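Local structure of paenibacillus xanthan lyase (Paenibacillus, 6F2P) at residues 55-60 and 71-76; 65-70 and 123-128; 40-45 and 89-94. The protein cleaves the polysaccharide xanthan as a calcium-binding lyase with a family 8 architecture, probably by beta-elimination. All coordinates share one frame; numbering follows the deposited sequence.

Contact 1: 55-60 and 71-76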
# COMPACT_ATOMS: atom_id res chain seq x y z
N ASN A 55 -46.86 -6.51 30.00
CA ASN A 55 -45.65 -5.85 30.50
C ASN A 55 -44.59 -5.74 29.41
O ASN A 55 -43.52 -5.18 29.63
CB ASN A 55 -45.10 -6.62 31.69
CG ASN A 55 -45.96 -6.48 32.92
OD1 ASN A 55 -46.57 -7.45 33.40
ND2 ASN A 55 -46.04 -5.26 33.45
N ARG A 56 -44.91 -6.30 28.25
CA ARG A 56 -44.02 -6.38 27.10
C ARG A 56 -44.95 -6.71 25.95
O ARG A 56 -46.13 -6.98 26.19
CB ARG A 56 -43.00 -7.51 27.28
CG ARG A 56 -43.67 -8.87 27.43
CD ARG A 56 -42.72 -10.00 27.84
NE ARG A 56 -42.13 -9.79 29.16
CZ ARG A 56 -41.64 -10.76 29.92
NH1 ARG A 56 -41.67 -12.02 29.51
NH2 ARG A 56 -41.10 -10.46 31.09
N LEU A 57 -44.46 -6.69 24.71
CA LEU A 57 -45.32 -7.05 23.57
C LEU A 57 -45.00 -8.44 23.03
O LEU A 57 -45.84 -9.06 22.38
CB LEU A 57 -45.21 -6.02 22.45
CG LEU A 57 -45.58 -4.58 22.81
CD1 LEU A 57 -45.63 -3.72 21.55
CD2 LEU A 57 -46.90 -4.49 23.57
N TRP A 58 -43.78 -8.90 23.28
CA TRP A 58 -43.39 -10.26 22.95
C TRP A 58 -42.53 -10.75 24.09
O TRP A 58 -41.86 -9.96 24.74
CB TRP A 58 -42.61 -10.32 21.65
CG TRP A 58 -43.45 -10.24 20.43
CD1 TRP A 58 -44.01 -11.28 19.75
CD2 TRP A 58 -43.82 -9.04 19.73
NE1 TRP A 58 -44.72 -10.80 18.67
CE2 TRP A 58 -44.62 -9.44 18.63
CE3 TRP A 58 -43.57 -7.68 19.93
CZ2 TRP A 58 -45.17 -8.51 17.73
CZ3 TRP A 58 -44.11 -6.76 19.03
CH2 TRP A 58 -44.90 -7.19 17.95
N ASN A 59 -42.55 -12.06 24.34
CA ASN A 59 -41.74 -12.63 25.40
C ASN A 59 -40.26 -12.64 25.05
O ASN A 59 -39.40 -12.59 25.93
CB ASN A 59 -42.22 -14.05 25.73
CG ASN A 59 -43.30 -14.05 26.80
OD1 ASN A 59 -43.33 -13.18 27.68
ND2 ASN A 59 -44.19 -15.04 26.73
N ASP A 60 -39.95 -12.68 23.76
CA ASP A 60 -38.57 -12.73 23.34
C ASP A 60 -37.94 -11.34 23.43
O ASP A 60 -36.80 -11.13 23.00
CB ASP A 60 -38.45 -13.31 21.92
CG ASP A 60 -38.93 -12.35 20.83
OD1 ASP A 60 -39.55 -11.31 21.14
OD2 ASP A 60 -38.70 -12.65 19.64
N THR A 71 -35.43 -2.49 20.20
CA THR A 71 -35.25 -2.72 18.77
C THR A 71 -36.06 -3.92 18.31
O THR A 71 -36.72 -3.87 17.26
CB THR A 71 -33.76 -2.96 18.44
OG1 THR A 71 -33.00 -1.78 18.74
CG2 THR A 71 -33.56 -3.32 16.97
N THR A 72 -35.99 -4.99 19.09
CA THR A 72 -36.65 -6.25 18.74
C THR A 72 -38.15 -6.05 18.61
O THR A 72 -38.77 -6.51 17.64
CB THR A 72 -36.37 -7.34 19.78
OG1 THR A 72 -34.97 -7.37 20.06
CG2 THR A 72 -36.80 -8.69 19.27
N THR A 73 -38.72 -5.36 19.59
CA THR A 73 -40.15 -5.10 19.59
C THR A 73 -40.55 -4.33 18.34
O THR A 73 -41.48 -4.73 17.64
CB THR A 73 -40.57 -4.29 20.85
OG1 THR A 73 -40.26 -5.04 22.03
CG2 THR A 73 -42.05 -4.00 20.81
N TYR A 74 -39.82 -3.24 18.05
CA TYR A 74 -40.16 -2.40 16.91
C TYR A 74 -39.93 -3.11 15.58
O TYR A 74 -40.64 -2.86 14.61
CB TYR A 74 -39.40 -1.08 16.93
CG TYR A 74 -40.00 -0.04 17.86
CD1 TYR A 74 -41.34 0.30 17.79
CD2 TYR A 74 -39.21 0.61 18.80
CE1 TYR A 74 -41.89 1.26 18.64
CE2 TYR A 74 -39.74 1.56 19.65
CZ TYR A 74 -41.08 1.88 19.57
OH TYR A 74 -41.59 2.83 20.42
N ARG A 75 -38.94 -4.00 15.52
CA ARG A 75 -38.77 -4.78 14.30
C ARG A 75 -39.95 -5.72 14.08
O ARG A 75 -40.45 -5.85 12.96
CB ARG A 75 -37.43 -5.53 14.29
CG ARG A 75 -36.24 -4.60 14.26
CD ARG A 75 -34.90 -5.30 14.07
NE ARG A 75 -33.87 -4.31 13.76
CZ ARG A 75 -32.59 -4.58 13.55
NH1 ARG A 75 -32.15 -5.83 13.61
NH2 ARG A 75 -31.74 -3.59 13.27
N HIS A 76 -40.40 -6.36 15.16
CA HIS A 76 -41.58 -7.22 15.08
C HIS A 76 -42.79 -6.43 14.59
O HIS A 76 -43.46 -6.86 13.64
CB HIS A 76 -41.88 -7.86 16.43
CG HIS A 76 -40.85 -8.86 16.86
ND1 HIS A 76 -39.86 -9.31 16.02
CD2 HIS A 76 -40.66 -9.50 18.04
CE1 HIS A 76 -39.10 -10.19 16.67
NE2 HIS A 76 -39.57 -10.31 17.90
O HOH W 1 -41.63 -6.73 24.13
O HOH W 2 -34.94 -8.84 22.38

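Contact 2: 65-70 and 123-128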
# COMPACT_ATOMS: atom_id res chain seq x y z
N SER A 65 -34.28 -4.15 31.62
CA SER A 65 -32.84 -4.27 31.85
C SER A 65 -32.01 -4.49 30.59
O SER A 65 -30.81 -4.18 30.58
CB SER A 65 -32.55 -5.37 32.88
OG SER A 65 -32.89 -6.64 32.37
N ASP A 66 -32.62 -5.04 29.55
CA ASP A 66 -31.95 -5.20 28.26
C ASP A 66 -32.59 -4.32 27.19
O ASP A 66 -33.73 -4.56 26.78
CB ASP A 66 -31.96 -6.65 27.80
CG ASP A 66 -31.04 -6.90 26.63
OD1 ASP A 66 -30.55 -5.92 26.02
OD2 ASP A 66 -30.80 -8.09 26.32
N SER A 67 -31.86 -3.32 26.71
CA SER A 67 -32.41 -2.34 25.78
C SER A 67 -32.60 -2.91 24.36
O SER A 67 -33.29 -2.31 23.54
CB SER A 67 -31.57 -1.06 25.75
OG SER A 67 -30.32 -1.26 25.10
N THR A 68 -32.02 -4.08 24.10
CA THR A 68 -32.22 -4.75 22.82
C THR A 68 -33.71 -4.98 22.56
O THR A 68 -34.17 -4.96 21.43
CB THR A 68 -31.50 -6.10 22.78
OG1 THR A 68 -30.11 -5.91 23.07
CG2 THR A 68 -31.65 -6.77 21.42
N SER A 69 -34.46 -5.20 23.64
CA SER A 69 -35.89 -5.43 23.53
C SER A 69 -36.62 -4.28 22.83
O SER A 69 -37.63 -4.50 22.16
CB SER A 69 -36.48 -5.69 24.90
OG SER A 69 -36.01 -6.93 25.41
N ILE A 70 -36.09 -3.06 22.96
CA ILE A 70 -36.64 -1.92 22.23
C ILE A 70 -36.61 -2.17 20.72
O ILE A 70 -37.63 -2.08 20.04
CB ILE A 70 -35.86 -0.62 22.56
CG1 ILE A 70 -35.89 -0.35 24.07
CG2 ILE A 70 -36.43 0.56 21.78
CD1 ILE A 70 -37.27 -0.06 24.60
N TRP A 123 -26.98 2.04 24.76
CA TRP A 123 -27.43 3.28 24.13
C TRP A 123 -27.95 3.07 22.71
O TRP A 123 -28.88 3.74 22.26
CB TRP A 123 -26.28 4.28 24.10
CG TRP A 123 -25.20 3.90 23.11
CD1 TRP A 123 -24.14 3.07 23.33
CD2 TRP A 123 -25.10 4.32 21.75
NE1 TRP A 123 -23.38 2.95 22.19
CE2 TRP A 123 -23.94 3.71 21.21
CE3 TRP A 123 -25.86 5.16 20.93
CZ2 TRP A 123 -23.54 3.91 19.88
CZ3 TRP A 123 -25.46 5.36 19.61
CH2 TRP A 123 -24.31 4.73 19.10
N TRP A 124 -27.33 2.14 22.00
CA TRP A 124 -27.56 1.97 20.58
C TRP A 124 -29.04 1.71 20.25
O TRP A 124 -29.56 2.22 19.25
CB TRP A 124 -26.68 0.84 20.05
CG TRP A 124 -26.69 0.76 18.58
CD1 TRP A 124 -25.86 1.42 17.72
CD2 TRP A 124 -27.59 0.00 17.77
NE1 TRP A 124 -26.18 1.11 16.42
CE2 TRP A 124 -27.24 0.24 16.42
CE3 TRP A 124 -28.65 -0.86 18.05
CZ2 TRP A 124 -27.91 -0.35 15.36
CZ3 TRP A 124 -29.32 -1.45 16.98
CH2 TRP A 124 -28.95 -1.19 15.66
N HIS A 125 -29.71 0.94 21.09
CA HIS A 125 -31.10 0.59 20.82
C HIS A 125 -32.05 1.78 21.01
O HIS A 125 -33.09 1.88 20.35
CB HIS A 125 -31.53 -0.61 21.66
CG HIS A 125 -30.72 -1.84 21.38
ND1 HIS A 125 -30.80 -2.53 20.20
CD2 HIS A 125 -29.79 -2.48 22.13
CE1 HIS A 125 -29.97 -3.56 20.23
NE2 HIS A 125 -29.33 -3.54 21.39
N TRP A 126 -31.67 2.71 21.89
CA TRP A 126 -32.48 3.90 22.12
C TRP A 126 -32.30 4.92 21.00
O TRP A 126 -33.27 5.51 20.53
CB TRP A 126 -32.13 4.52 23.48
CG TRP A 126 -32.41 3.58 24.62
CD1 TRP A 126 -31.51 2.81 25.30
CD2 TRP A 126 -33.70 3.27 25.18
NE1 TRP A 126 -32.15 2.07 26.26
CE2 TRP A 126 -33.49 2.33 26.20
CE3 TRP A 126 -35.00 3.72 24.93
CZ2 TRP A 126 -34.54 1.82 26.97
CZ3 TRP A 126 -36.04 3.21 25.69
CH2 TRP A 126 -35.80 2.27 26.70
N GLN A 127 -31.06 5.09 20.55
CA GLN A 127 -30.75 6.20 19.65
C GLN A 127 -30.77 5.83 18.17
O GLN A 127 -30.87 6.70 17.31
CB GLN A 127 -29.41 6.82 20.04
CG GLN A 127 -29.34 7.21 21.51
CD GLN A 127 -28.08 7.97 21.85
OE1 GLN A 127 -27.63 7.96 22.99
NE2 GLN A 127 -27.49 8.65 20.87
N ILE A 128 -30.67 4.54 17.86
CA ILE A 128 -30.56 4.13 16.47
C ILE A 128 -31.49 2.98 16.11
O ILE A 128 -32.35 3.14 15.25
CB ILE A 128 -29.11 3.75 16.13
CG1 ILE A 128 -28.21 4.99 16.22
CG2 ILE A 128 -29.03 3.10 14.76
CD1 ILE A 128 -26.75 4.72 16.05
O HOH W 3 -27.70 -5.76 21.76

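Contact 3: 40-45 and 89-94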
# COMPACT_ATOMS: atom_id res chain seq x y z
N THR A 40 -44.16 -14.15 7.92
CA THR A 40 -43.41 -13.54 9.02
C THR A 40 -44.32 -12.70 9.90
O THR A 40 -44.29 -12.80 11.13
CB THR A 40 -42.23 -12.69 8.50
OG1 THR A 40 -41.21 -13.54 7.97
CG2 THR A 40 -41.62 -11.88 9.62
N ALA A 41 -45.15 -11.87 9.27
CA ALA A 41 -46.09 -11.05 10.02
C ALA A 41 -47.06 -11.90 10.84
O ALA A 41 -47.30 -11.62 12.01
CB ALA A 41 -46.84 -10.13 9.11
N GLN A 42 -47.62 -12.94 10.22
CA GLN A 42 -48.54 -13.81 10.96
C GLN A 42 -47.82 -14.41 12.16
O GLN A 42 -48.40 -14.53 13.24
CB GLN A 42 -49.12 -14.92 10.07
CG GLN A 42 -50.31 -15.66 10.70
CD GLN A 42 -51.48 -14.73 11.03
OE1 GLN A 42 -51.94 -13.98 10.18
NE2 GLN A 42 -51.97 -14.80 12.26
N GLY A 43 -46.55 -14.74 11.98
CA GLY A 43 -45.75 -15.28 13.07
C GLY A 43 -45.73 -14.40 14.31
O GLY A 43 -46.07 -14.84 15.42
N TYR A 44 -45.31 -13.15 14.14
CA TYR A 44 -45.17 -12.24 15.27
C TYR A 44 -46.52 -11.78 15.78
O TYR A 44 -46.65 -11.40 16.94
CB TYR A 44 -44.28 -11.05 14.89
CG TYR A 44 -42.84 -11.45 14.67
CD1 TYR A 44 -42.16 -12.17 15.64
CD2 TYR A 44 -42.17 -11.12 13.50
CE1 TYR A 44 -40.85 -12.55 15.45
CE2 TYR A 44 -40.85 -11.49 13.31
CZ TYR A 44 -40.20 -12.21 14.29
OH TYR A 44 -38.89 -12.59 14.12
N TRP A 45 -47.52 -11.81 14.90
CA TRP A 45 -48.88 -11.45 15.31
C TRP A 45 -49.39 -12.54 16.26
O TRP A 45 -50.00 -12.27 17.30
CB TRP A 45 -49.80 -11.33 14.09
CG TRP A 45 -51.10 -10.67 14.39
CD1 TRP A 45 -51.43 -9.95 15.51
CD2 TRP A 45 -52.27 -10.65 13.55
NE1 TRP A 45 -52.72 -9.49 15.42
CE2 TRP A 45 -53.26 -9.91 14.23
CE3 TRP A 45 -52.57 -11.19 12.30
CZ2 TRP A 45 -54.54 -9.69 13.70
CZ3 TRP A 45 -53.84 -10.98 11.78
CH2 TRP A 45 -54.81 -10.24 12.48
N SER A 89 -50.46 -9.06 -0.36
CA SER A 89 -50.42 -9.80 0.89
C SER A 89 -51.83 -10.13 1.35
O SER A 89 -52.72 -9.27 1.33
CB SER A 89 -49.69 -8.99 1.96
OG SER A 89 -49.70 -9.68 3.20
N SER A 90 -52.04 -11.37 1.80
CA SER A 90 -53.37 -11.78 2.26
C SER A 90 -53.72 -11.07 3.56
O SER A 90 -54.84 -11.18 4.04
CB SER A 90 -53.47 -13.30 2.44
OG SER A 90 -52.89 -13.72 3.66
N LEU A 91 -52.76 -10.34 4.11
CA LEU A 91 -52.97 -9.56 5.32
C LEU A 91 -53.08 -8.08 5.02
O LEU A 91 -53.18 -7.27 5.94
CB LEU A 91 -51.82 -9.78 6.29
CG LEU A 91 -51.81 -11.08 7.07
CD1 LEU A 91 -50.47 -11.24 7.77
CD2 LEU A 91 -52.95 -11.07 8.08
N GLN A 92 -53.05 -7.70 3.74
CA GLN A 92 -53.10 -6.28 3.42
C GLN A 92 -54.42 -5.66 3.85
O GLN A 92 -55.48 -6.17 3.53
CB GLN A 92 -52.87 -6.02 1.93
CG GLN A 92 -52.84 -4.53 1.58
CD GLN A 92 -52.73 -4.29 0.08
OE1 GLN A 92 -53.05 -5.16 -0.72
NE2 GLN A 92 -52.28 -3.10 -0.30
N GLY A 93 -54.34 -4.57 4.60
CA GLY A 93 -55.52 -3.84 5.00
C GLY A 93 -56.30 -4.46 6.14
O GLY A 93 -57.34 -3.94 6.55
N ASN A 94 -55.79 -5.58 6.67
CA ASN A 94 -56.44 -6.27 7.78
C ASN A 94 -56.66 -5.36 8.99
O ASN A 94 -55.71 -4.83 9.56
CB ASN A 94 -55.60 -7.48 8.18
CG ASN A 94 -56.32 -8.38 9.15
OD1 ASN A 94 -56.59 -8.00 10.30
ND2 ASN A 94 -56.60 -9.61 8.72

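Contact 1: 55-60 and 71-76
His-76 has CG anti to its carbonyl carbon, beside the backbone N (chi1 -68°), and Trp-58 adopts the same kind of rotamer. Asp-60 instead places CG between its backbone N and carbonyl carbon (chi1 73°), the crowded position. These torsions bring the carboxylate tip to tip with the imidazole, the two planes being nearly coplanar. His-76 NE2 donates to Asp-60 OD2 at 3.0 Å, almost straight and on the syn lone pair. A weak second bond goes from NE2 to Asp-60 OD1. This His-carboxylate pair helps fix the rotation of the ring, and the carboxylate would probably favour protonation of the histidine.

The same histidine also packs on Trp-58, whose NE1 bonds to Tyr-44 O. His-76 CB sits over the Trp-58 indole face, 3.5 Å from the centroid of the six-membered ring, in a CH-pi contact. The His-76 ring edge points at the five-membered ring in an edge-to-face pair with planes at 75°. Thr-73 CG2 lies at the indole edge and also meets Leu-57 CD1 at 3.7 Å.

Two waters join the segments. One accepts from Leu-57 N and donates to Thr-73 OG1 and Trp-58 O. The other donates to Asp-60 O and, at 2.7 Å, to Thr-72 OG1. The hydroxyls of Thr-72 and Thr-73 also bond to Thr-68 O and Ser-69 O, back along their helix.

The contact thus folds the 55-60 loop onto helix 68-85. Trp-58 continues along that helix to Leu-77 and Met-80, while Leu-57 reaches Trp-107 on helix 95-111.

Contact 2: 65-70 and 123-128
The start of helix 68-85 packs here against the first turns of helix 123-141, within the alpha-helical N-terminal domain of a family 8 polysaccharide lyase. His-125 and Trp-126 carry one side of the contact. Thr-68 CA lies over the centre of the His-125 ring, 3.4 Å from its centroid, in a CH-pi contact. The Thr-68 side chain runs alongside the histidine in the same direction. Ser-67 OG lies at the imidazole edge, 3.3 Å from His-125 CD2, but its hydroxyl is bonded to Asn-122 O. Ser-67 O touches His-125 CB.

Next to His-125 in the chain, Trp-126 is crossed by Ile-70 at about a right angle. Ile-70 CG1 sits over a face of the six-membered ring of Trp-126, 3.8 Å from the centroid. Ile-70 CD1 extends to Trp-126 CH2 at 3.5 Å. Ser-67 CB meets the pyrrole end of the indole obliquely. An alanine in place of Trp-126 would probably leave Ile-70 and Ser-67 CB poorly packed and would forfeit the indole bond to Tyr-120 O.

The next shell sets these groups. Trp-126 NE1 bonds to Tyr-120 O, which fixes the turn of the indole, and Tyr-120 also stacks edge-to-face with that ring. His-125 ND1 is hydrogen-bonded to Thr-71 OG1, which helps set the turn of the imidazole. Asp-66 caps the helix start: its OD1 accepts from Thr-68 N at 3.0 Å and from Thr-68 OG1, both approaching from above the carboxylate plane. This carboxylate is not in contact with the imidazole, though it might modestly favour a protonated ring. A water in the His-125 ring plane lies 2.8 Å from His-125 NE2 and donates to Thr-68 OG1 at 2.7 Å.

Contact 3: 40-45 and 89-94
The indole of Trp-45 is approached obliquely by both of its partners here. Leu-91 CD2 comes to Trp-45 CZ3 at 3.8 Å, and Asn-94 OD1 comes to Trp-45 CH2 at 3.6 Å. The Asn-94 amide stands almost upright to the indole, with planes 82° apart. With CG anti to the backbone N (chi1 -167°) and a small chi2, Trp-45 directs its benzo end to the 89-94 loop. Its NE1 bonds to Asp-100 OD2 on helix 95-111, so the ring is held in place from outside the contact.

Leu-91 is the apolar centre. Its CD1 meets Ala-41 CB at 4.0 Å. The bent chain of Gln-42 brings OE1 to Leu-91 CD2 at 3.7 Å. Gln-42 NE2 bonds to Asp-46 OD1, and a buffer molecule, probably from the crystallisation liquor, lies close to the same side chain.

The loop is shaped by two consecutive turns. A type I turn runs from Ser-89 to Gln-92, and Ser-89 OG accepts from Leu-91 N in an ST turn. A type II turn runs from Leu-91 to Asn-94, with Gly-93 at positive phi (78°), a conformation that favours glycine. Asn-94 is the N-cap of helix 95-111, and its OD1 accepts from Leu-97 N. The oxygen that touches the indole is therefore already engaged in capping.

The two segments meet through van der Waals contact alone, centred on one leucine. Trp-45 NE1 and Asn-94 OD1 bond outside the two segments, as does Gln-42 NE2. Shape rather than direct polar pairing joins helix 28-46 to this loop.

Overall arrangement
All three contacts lie in the alpha-helical N-terminal domain, on one side of the chain's centre. Contacts 1 and 2 share helix 68-85, and their centres are about 11 Å apart. They meet where Thr-71 OG1 lies 2.7 Å from His-125 ND1. Contact 1 is nested in the loop closed by contact 3, with about 16 Å between centres. The two meet where Trp-58 NE1 is 2.7 Å from Tyr-44 O, and Tyr-44 stacks on His-76. Contacts 2 and 3 do not touch: their nearest atoms are about 11 Å apart. In contact 2 the Trp-126 side chain comes within about 10 Å of a bound calcium ion.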